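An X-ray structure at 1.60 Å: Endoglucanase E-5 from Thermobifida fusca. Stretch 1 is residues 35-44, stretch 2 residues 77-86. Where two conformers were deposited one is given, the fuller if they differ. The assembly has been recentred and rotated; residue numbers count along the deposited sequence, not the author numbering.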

ATOM      1  N   GLY A  35      10.559  -4.571   0.660  1.00  7.39           N
ATOM      2  CA  GLY A  35      10.723  -4.824   2.073  1.00  7.76           C
ATOM      3  C   GLY A  35      11.926  -4.072   2.592  1.00  8.03           C
ATOM      4  O   GLY A  35      13.001  -4.168   2.007  1.00  8.69           O
ATOM      5  N   ILE A  36      11.766  -3.331   3.688  1.00  8.52           N
ATOM      6  CA  ILE A  36      12.876  -2.529   4.209  1.00  8.84           C
ATOM      7  C   ILE A  36      14.024  -3.378   4.794  1.00  9.07           C
ATOM      8  O   ILE A  36      15.136  -2.884   4.969  1.00 10.10           O
ATOM      9  N   GLN A  37      13.776  -4.659   5.059  1.00  8.28           N
ATOM     10  CA  GLN A  37      14.841  -5.567   5.501  1.00  8.13           C
ATOM     11  C   GLN A  37      15.819  -5.943   4.383  1.00  8.14           C
ATOM     12  O   GLN A  37      16.914  -6.446   4.654  1.00  7.92           O
ATOM     13  N   TRP A  38      15.406  -5.731   3.136  1.00  7.31           N
ATOM     14  CA  TRP A  38      16.234  -6.042   1.974  1.00  7.60           C
ATOM     15  C   TRP A  38      16.667  -4.806   1.188  1.00  7.17           C
ATOM     16  O   TRP A  38      17.753  -4.794   0.607  1.00  7.63           O
ATOM     17  N   PHE A  39      15.823  -3.773   1.148  1.00  7.33           N
ATOM     18  CA  PHE A  39      16.040  -2.636   0.249  1.00  7.19           C
ATOM     19  C   PHE A  39      15.978  -1.310   0.980  1.00  7.66           C
ATOM     20  O   PHE A  39      15.528  -0.305   0.442  1.00  8.28           O
ATOM     21  N   ASP A  40      16.447  -1.322   2.217  1.00  7.76           N
ATOM     22  CA  ASP A  40      16.541  -0.119   3.010  1.00  8.40           C
ATOM     23  C   ASP A  40      17.481   0.881   2.362  1.00  8.37           C
ATOM     24  O   ASP A  40      17.260   2.085   2.453  1.00  9.10           O
ATOM     25  N   HIS A  41      18.533   0.372   1.715  1.00  8.88           N
ATOM     26  CA  HIS A  41      19.529   1.222   1.045  1.00  9.37           C
ATOM     27  C   HIS A  41      18.982   1.998  -0.174  1.00  9.33           C
ATOM     28  O   HIS A  41      19.644   2.922  -0.670  1.00  9.96           O
ATOM     29  N   CYS A  42      17.789   1.630  -0.648  0.50  9.06           N
ATOM     30  CA  CYS A  42      17.109   2.351  -1.723  0.50  8.89           C
ATOM     31  C   CYS A  42      16.276   3.525  -1.232  0.50  8.75           C
ATOM     32  O   CYS A  42      15.682   4.235  -2.037  0.50  9.24           O
ATOM     33  N   LEU A  43      16.210   3.713   0.083  1.00  8.20           N
ATOM     34  CA  LEU A  43      15.378   4.759   0.675  1.00  8.16           C
ATOM     35  C   LEU A  43      16.281   5.779   1.348  1.00  8.42           C
ATOM     36  O   LEU A  43      16.688   5.625   2.481  1.00  8.65           O
ATOM     37  N   THR A  44      16.622   6.807   0.593  1.00  8.58           N
ATOM     38  CA  THR A  44      17.549   7.831   1.037  1.00  8.72           C
ATOM     39  C   THR A  44      16.939   9.202   0.844  1.00  8.22           C
ATOM     40  O   THR A  44      15.890   9.360   0.222  1.00  7.72           O
ATOM     41  N   GLY A  77      14.745  -1.982  16.235  1.00  8.19           N
ATOM     42  CA  GLY A  77      15.421  -1.348  15.115  1.00  7.58           C
ATOM     43  C   GLY A  77      14.470  -1.069  13.956  1.00  6.95           C
ATOM     44  O   GLY A  77      14.522  -0.009  13.350  1.00  6.81           O
ATOM     45  N   PHE A  78      13.603  -2.024  13.656  1.00  6.96           N
ATOM     46  CA  PHE A  78      12.637  -1.844  12.570  1.00  6.77           C
ATOM     47  C   PHE A  78      11.625  -0.758  12.902  1.00  6.89           C
ATOM     48  O   PHE A  78      11.281   0.041  12.039  1.00  7.05           O
ATOM     49  N   THR A  79      11.169  -0.707  14.149  1.00  6.66           N
ATOM     50  CA  THR A  79      10.220   0.323  14.549  1.00  6.65           C
ATOM     51  C   THR A  79      10.853   1.715  14.442  1.00  6.63           C
ATOM     52  O   THR A  79      10.231   2.648  13.939  1.00  5.63           O
ATOM     53  N   ASP A  80      12.098   1.848  14.893  1.00  7.22           N
ATOM     54  CA  ASP A  80      12.777   3.136  14.843  1.00  7.92           C
ATOM     55  C   ASP A  80      12.980   3.588  13.401  1.00  7.28           C
ATOM     56  O   ASP A  80      12.838   4.763  13.093  1.00  7.41           O
ATOM     57  N   ARG A  81      13.286   2.656  12.505  1.00  6.72           N
ATOM     58  CA  ARG A  81      13.429   3.017  11.102  1.00  6.13           C
ATOM     59  C   ARG A  81      12.087   3.448  10.489  1.00  5.63           C
ATOM     60  O   ARG A  81      12.037   4.363   9.661  1.00  5.58           O
ATOM     61  N   MET A  82      11.010   2.788  10.894  0.70  5.49           N
ATOM     62  CA  MET A  82       9.688   3.157  10.413  0.70  5.51           C
ATOM     63  C   MET A  82       9.319   4.568  10.873  0.70  5.29           C
ATOM     64  O   MET A  82       8.818   5.355  10.084  0.70  5.15           O
ATOM     65  N   HIS A  83       9.599   4.908  12.130  0.70  5.42           N
ATOM     66  CA  HIS A  83       9.386   6.271  12.607  0.70  5.90           C
ATOM     67  C   HIS A  83      10.158   7.257  11.737  0.70  5.95           C
ATOM     68  O   HIS A  83       9.639   8.295  11.351  0.70  6.51           O
ATOM     69  N   GLN A  84      11.423   6.942  11.463  1.00  6.31           N
ATOM     70  CA  GLN A  84      12.259   7.807  10.656  1.00  6.91           C
ATOM     71  C   GLN A  84      11.683   7.983   9.259  1.00  6.72           C
ATOM     72  O   GLN A  84      11.635   9.092   8.751  1.00  7.51           O
ATOM     73  N   LEU A  85      11.214   6.893   8.652  1.00  5.83           N
ATOM     74  CA  LEU A  85      10.681   6.967   7.299  1.00  5.98           C
ATOM     75  C   LEU A  85       9.344   7.711   7.259  1.00  5.39           C
ATOM     76  O   LEU A  85       9.058   8.417   6.311  1.00  5.85           O
ATOM     77  N   ILE A  86       8.524   7.561   8.291  1.00  5.53           N
ATOM     78  CA  ILE A  86       7.264   8.299   8.363  1.00  5.68           C
ATOM     79  C   ILE A  86       7.542   9.796   8.415  1.00  5.38           C
ATOM     80  O   ILE A  86       6.889  10.573   7.730  1.00  5.92           O
TER

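Packing of residues 35-44 against the helix 77-86 in Endoglucanase E-5. The strongest tie is the salt bridge between Arg81 and Asp40: Arg81 NE donates to Asp40 OD2 at 2.7 Å, and Arg81 NH2 reaches the same Asp40 OD2 at 3.0 Å with a more bent geometry (137° against 158°). The arginine CA-to-CB bond points toward stretch 1, and its chain runs t, p, t through chi3, carrying the guanidinium to the 3-10 segment 40-42. Asp40 (chi1 t) leaves its backbone sideways, but its carboxylate comes nearer the helix to meet that charge. Arg81 NH2 also donates to the backbone oxygen Leu43 O at 3.0 Å, so one nitrogen serves a side chain and a main chain. Both acceptors lie at the edge of the guanidinium, near its plane, where its N-H groups point. Within the helix, Arg81 NH1 donates to Gln84 OE1 at 2.9 Å, so all three guanidinium nitrogens have an acceptor.

Beside this polar cluster, Ile36 (p, t) points toward the helix as a knob in a hole formed by Phe78, Arg81, Met82 and Leu85. Ile36 CD1 lies 3.7 Å from Phe78 CD1, 3.8 Å from Met82 SD and 4.2 Å from the aliphatic Arg81 CG; Ile36 CG2 lies 4.2 Å from Leu85 CD1. Met82 (m, m, m) starts sideways, but its end comes nearer. Phe78 (chi1 m) does likewise, receiving Ile36 CD1 and Gln37 CB at its ring edge, the latter 3.6 Å from Phe78 CZ. The end of Gln37 leads away, and its NE2 is hydrogen-bonded elsewhere in the structure. Leu43 (m, t) and Leu85 (m, t) point toward each other's stretches and meet at 4.1 Å, CD1 to CD1, extending the apolar patch.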

ATOM      1  CB  ILE A  36      12.387  -1.433   5.204  1.00  9.67           C
ATOM      2  CG1 ILE A  36      11.863  -2.029   6.506  0.80  9.99           C
ATOM      3  CG2 ILE A  36      11.335  -0.540   4.529  0.80  9.19           C
ATOM      4  CD1 ILE A  36      11.663  -0.990   7.613  0.80 10.94           C
ATOM      5  CB  GLN A  37      14.235  -6.837   6.120  1.00  8.45           C
ATOM      6  CG  GLN A  37      13.835  -7.935   5.143  1.00  8.54           C
ATOM      7  CD  GLN A  37      12.418  -7.801   4.600  1.00 10.08           C
ATOM      8  OE1 GLN A  37      11.846  -6.707   4.572  1.00 11.27           O
ATOM      9  NE2 GLN A  37      11.848  -8.924   4.160  1.00  9.82           N
ATOM     10  CB  TRP A  38      15.482  -6.961   1.021  1.00  7.78           C
ATOM     11  CG  TRP A  38      15.136  -8.301   1.555  1.00  8.50           C
ATOM     12  CD1 TRP A  38      15.927  -9.127   2.295  1.00  9.94           C
ATOM     13  CD2 TRP A  38      13.909  -8.995   1.354  1.00 10.13           C
ATOM     14  NE1 TRP A  38      15.258 -10.292   2.581  1.00 10.61           N
ATOM     15  CE2 TRP A  38      14.016 -10.238   2.001  1.00 10.71           C
ATOM     16  CE3 TRP A  38      12.720  -8.693   0.678  1.00 11.39           C
ATOM     17  CZ2 TRP A  38      12.983 -11.171   2.007  1.00 12.04           C
ATOM     18  CZ3 TRP A  38      11.690  -9.620   0.691  1.00 12.94           C
ATOM     19  CH2 TRP A  38      11.832 -10.843   1.349  1.00 12.43           C
ATOM     20  CB  PHE A  39      15.057  -2.679  -0.927  1.00  7.25           C
ATOM     21  CG  PHE A  39      15.228  -3.891  -1.779  1.00  7.52           C
ATOM     22  CD1 PHE A  39      16.225  -3.947  -2.740  1.00  7.32           C
ATOM     23  CD2 PHE A  39      14.426  -5.008  -1.580  1.00  7.76           C
ATOM     24  CE1 PHE A  39      16.403  -5.100  -3.495  1.00  7.64           C
ATOM     25  CE2 PHE A  39      14.607  -6.149  -2.336  1.00  7.89           C
ATOM     26  CZ  PHE A  39      15.595  -6.186  -3.290  1.00  7.10           C
ATOM     27  CB  ASP A  40      17.077  -0.462   4.387  1.00  8.56           C
ATOM     28  CG  ASP A  40      16.809   0.606   5.381  1.00 10.70           C
ATOM     29  OD1 ASP A  40      17.727   0.904   6.180  1.00 12.94           O
ATOM     30  OD2 ASP A  40      15.713   1.199   5.430  1.00  9.93           O
ATOM     31  CB  HIS A  41      20.805   0.406   0.697  1.00  9.84           C
ATOM     32  CG  HIS A  41      20.571  -0.732  -0.252  1.00 10.79           C
ATOM     33  ND1 HIS A  41      19.777  -1.817   0.061  1.00 12.01           N
ATOM     34  CD2 HIS A  41      21.038  -0.957  -1.502  1.00 12.28           C
ATOM     35  CE1 HIS A  41      19.742  -2.646  -0.970  1.00 11.78           C
ATOM     36  NE2 HIS A  41      20.503  -2.150  -1.929  1.00 11.79           N
ATOM     37  CB  CYS A  42      16.188   1.409  -2.498  0.50  9.04           C
ATOM     38  SG  CYS A  42      17.076   0.317  -3.612  0.50  9.05           S
ATOM     39  CB  LEU A  43      14.388   4.155   1.672  1.00  8.33           C
ATOM     40  CG  LEU A  43      13.599   2.947   1.160  1.00  7.68           C
ATOM     41  CD1 LEU A  43      12.737   2.378   2.268  1.00  9.44           C
ATOM     42  CD2 LEU A  43      12.765   3.327  -0.033  1.00  8.50           C
ATOM     43  CB  THR A  44      18.880   7.754   0.233  1.00  8.92           C
ATOM     44  OG1 THR A  44      18.641   8.018  -1.158  1.00  9.08           O
ATOM     45  CG2 THR A  44      19.484   6.355   0.252  1.00  9.90           C
ATOM     46  CB  PHE A  78      11.930  -3.147  12.195  1.00  6.58           C
ATOM     47  CG  PHE A  78      12.714  -4.009  11.253  1.00  7.31           C
ATOM     48  CD1 PHE A  78      12.642  -3.814   9.876  1.00  8.60           C
ATOM     49  CD2 PHE A  78      13.537  -5.011  11.739  1.00  8.24           C
ATOM     50  CE1 PHE A  78      13.384  -4.611   9.010  1.00  8.34           C
ATOM     51  CE2 PHE A  78      14.264  -5.812  10.880  1.00  8.83           C
ATOM     52  CZ  PHE A  78      14.187  -5.612   9.517  1.00  8.47           C
ATOM     53  CB  THR A  79       9.730   0.063  15.979  1.00  6.64           C
ATOM     54  OG1 THR A  79       9.133  -1.236  16.057  1.00  7.69           O
ATOM     55  CG2 THR A  79       8.609   1.034  16.372  1.00  7.28           C
ATOM     56  CB  ASP A  80      14.115   3.093  15.586  1.00  8.57           C
ATOM     57  CG  ASP A  80      13.949   3.146  17.092  1.00 12.14           C
ATOM     58  OD1 ASP A  80      12.892   3.619  17.574  1.00 16.97           O
ATOM     59  OD2 ASP A  80      14.836   2.737  17.870  1.00 18.84           O
ATOM     60  CB  ARG A  81      14.057   1.876  10.320  1.00  6.40           C
ATOM     61  CG  ARG A  81      14.198   2.117   8.833  1.00  6.63           C
ATOM     62  CD  ARG A  81      14.965   3.384   8.467  1.00  7.12           C
ATOM     63  NE  ARG A  81      15.367   3.323   7.069  1.00  7.62           N
ATOM     64  CZ  ARG A  81      15.726   4.359   6.328  1.00  8.65           C
ATOM     65  NH1 ARG A  81      15.733   5.593   6.814  1.00  9.07           N
ATOM     66  NH2 ARG A  81      16.073   4.154   5.066  1.00 10.05           N
ATOM     67  CB  MET A  82       8.643   2.131  10.844  0.70  5.48           C
ATOM     68  CG  MET A  82       8.763   0.791  10.115  0.70  6.51           C
ATOM     69  SD  MET A  82       8.446   0.842   8.340  0.70  8.08           S
ATOM     70  CE  MET A  82       6.663   0.848   8.323  0.70  8.09           C
ATOM     71  CB  HIS A  83       9.890   6.432  14.037  0.70  5.91           C
ATOM     72  CG  HIS A  83       9.031   5.799  15.087  0.70  5.36           C
ATOM     73  ND1 HIS A  83       7.659   5.949  15.142  0.70  5.25           N
ATOM     74  CD2 HIS A  83       9.371   5.056  16.166  0.70  5.39           C
ATOM     75  CE1 HIS A  83       7.194   5.311  16.202  0.70  6.05           C
ATOM     76  NE2 HIS A  83       8.214   4.761  16.839  0.70  5.37           N
ATOM     77  CB  GLN A  84      13.669   7.242  10.580  1.00  7.51           C
ATOM     78  CG  GLN A  84      14.664   8.133   9.896  1.00  9.76           C
ATOM     79  CD  GLN A  84      16.048   7.551  10.001  1.00 12.36           C
ATOM     80  OE1 GLN A  84      16.280   6.422   9.568  1.00 13.49           O
ATOM     81  NE2 GLN A  84      16.960   8.287  10.626  1.00 14.89           N
ATOM     82  CB  LEU A  85      10.544   5.574   6.692  1.00  5.68           C
ATOM     83  CG  LEU A  85      11.867   4.883   6.321  1.00  6.81           C
ATOM     84  CD1 LEU A  85      11.615   3.392   6.095  1.00  6.93           C
ATOM     85  CD2 LEU A  85      12.493   5.518   5.101  1.00  8.19           C
ATOM     86  CB  ILE A  86       6.428   7.854   9.585  1.00  5.75           C
ATOM     87  CG1 ILE A  86       5.875   6.445   9.355  1.00  6.68           C
ATOM     88  CG2 ILE A  86       5.252   8.816   9.844  1.00  6.77           C
ATOM     89  CD1 ILE A  86       5.444   5.762  10.625  1.00  8.58           C
TER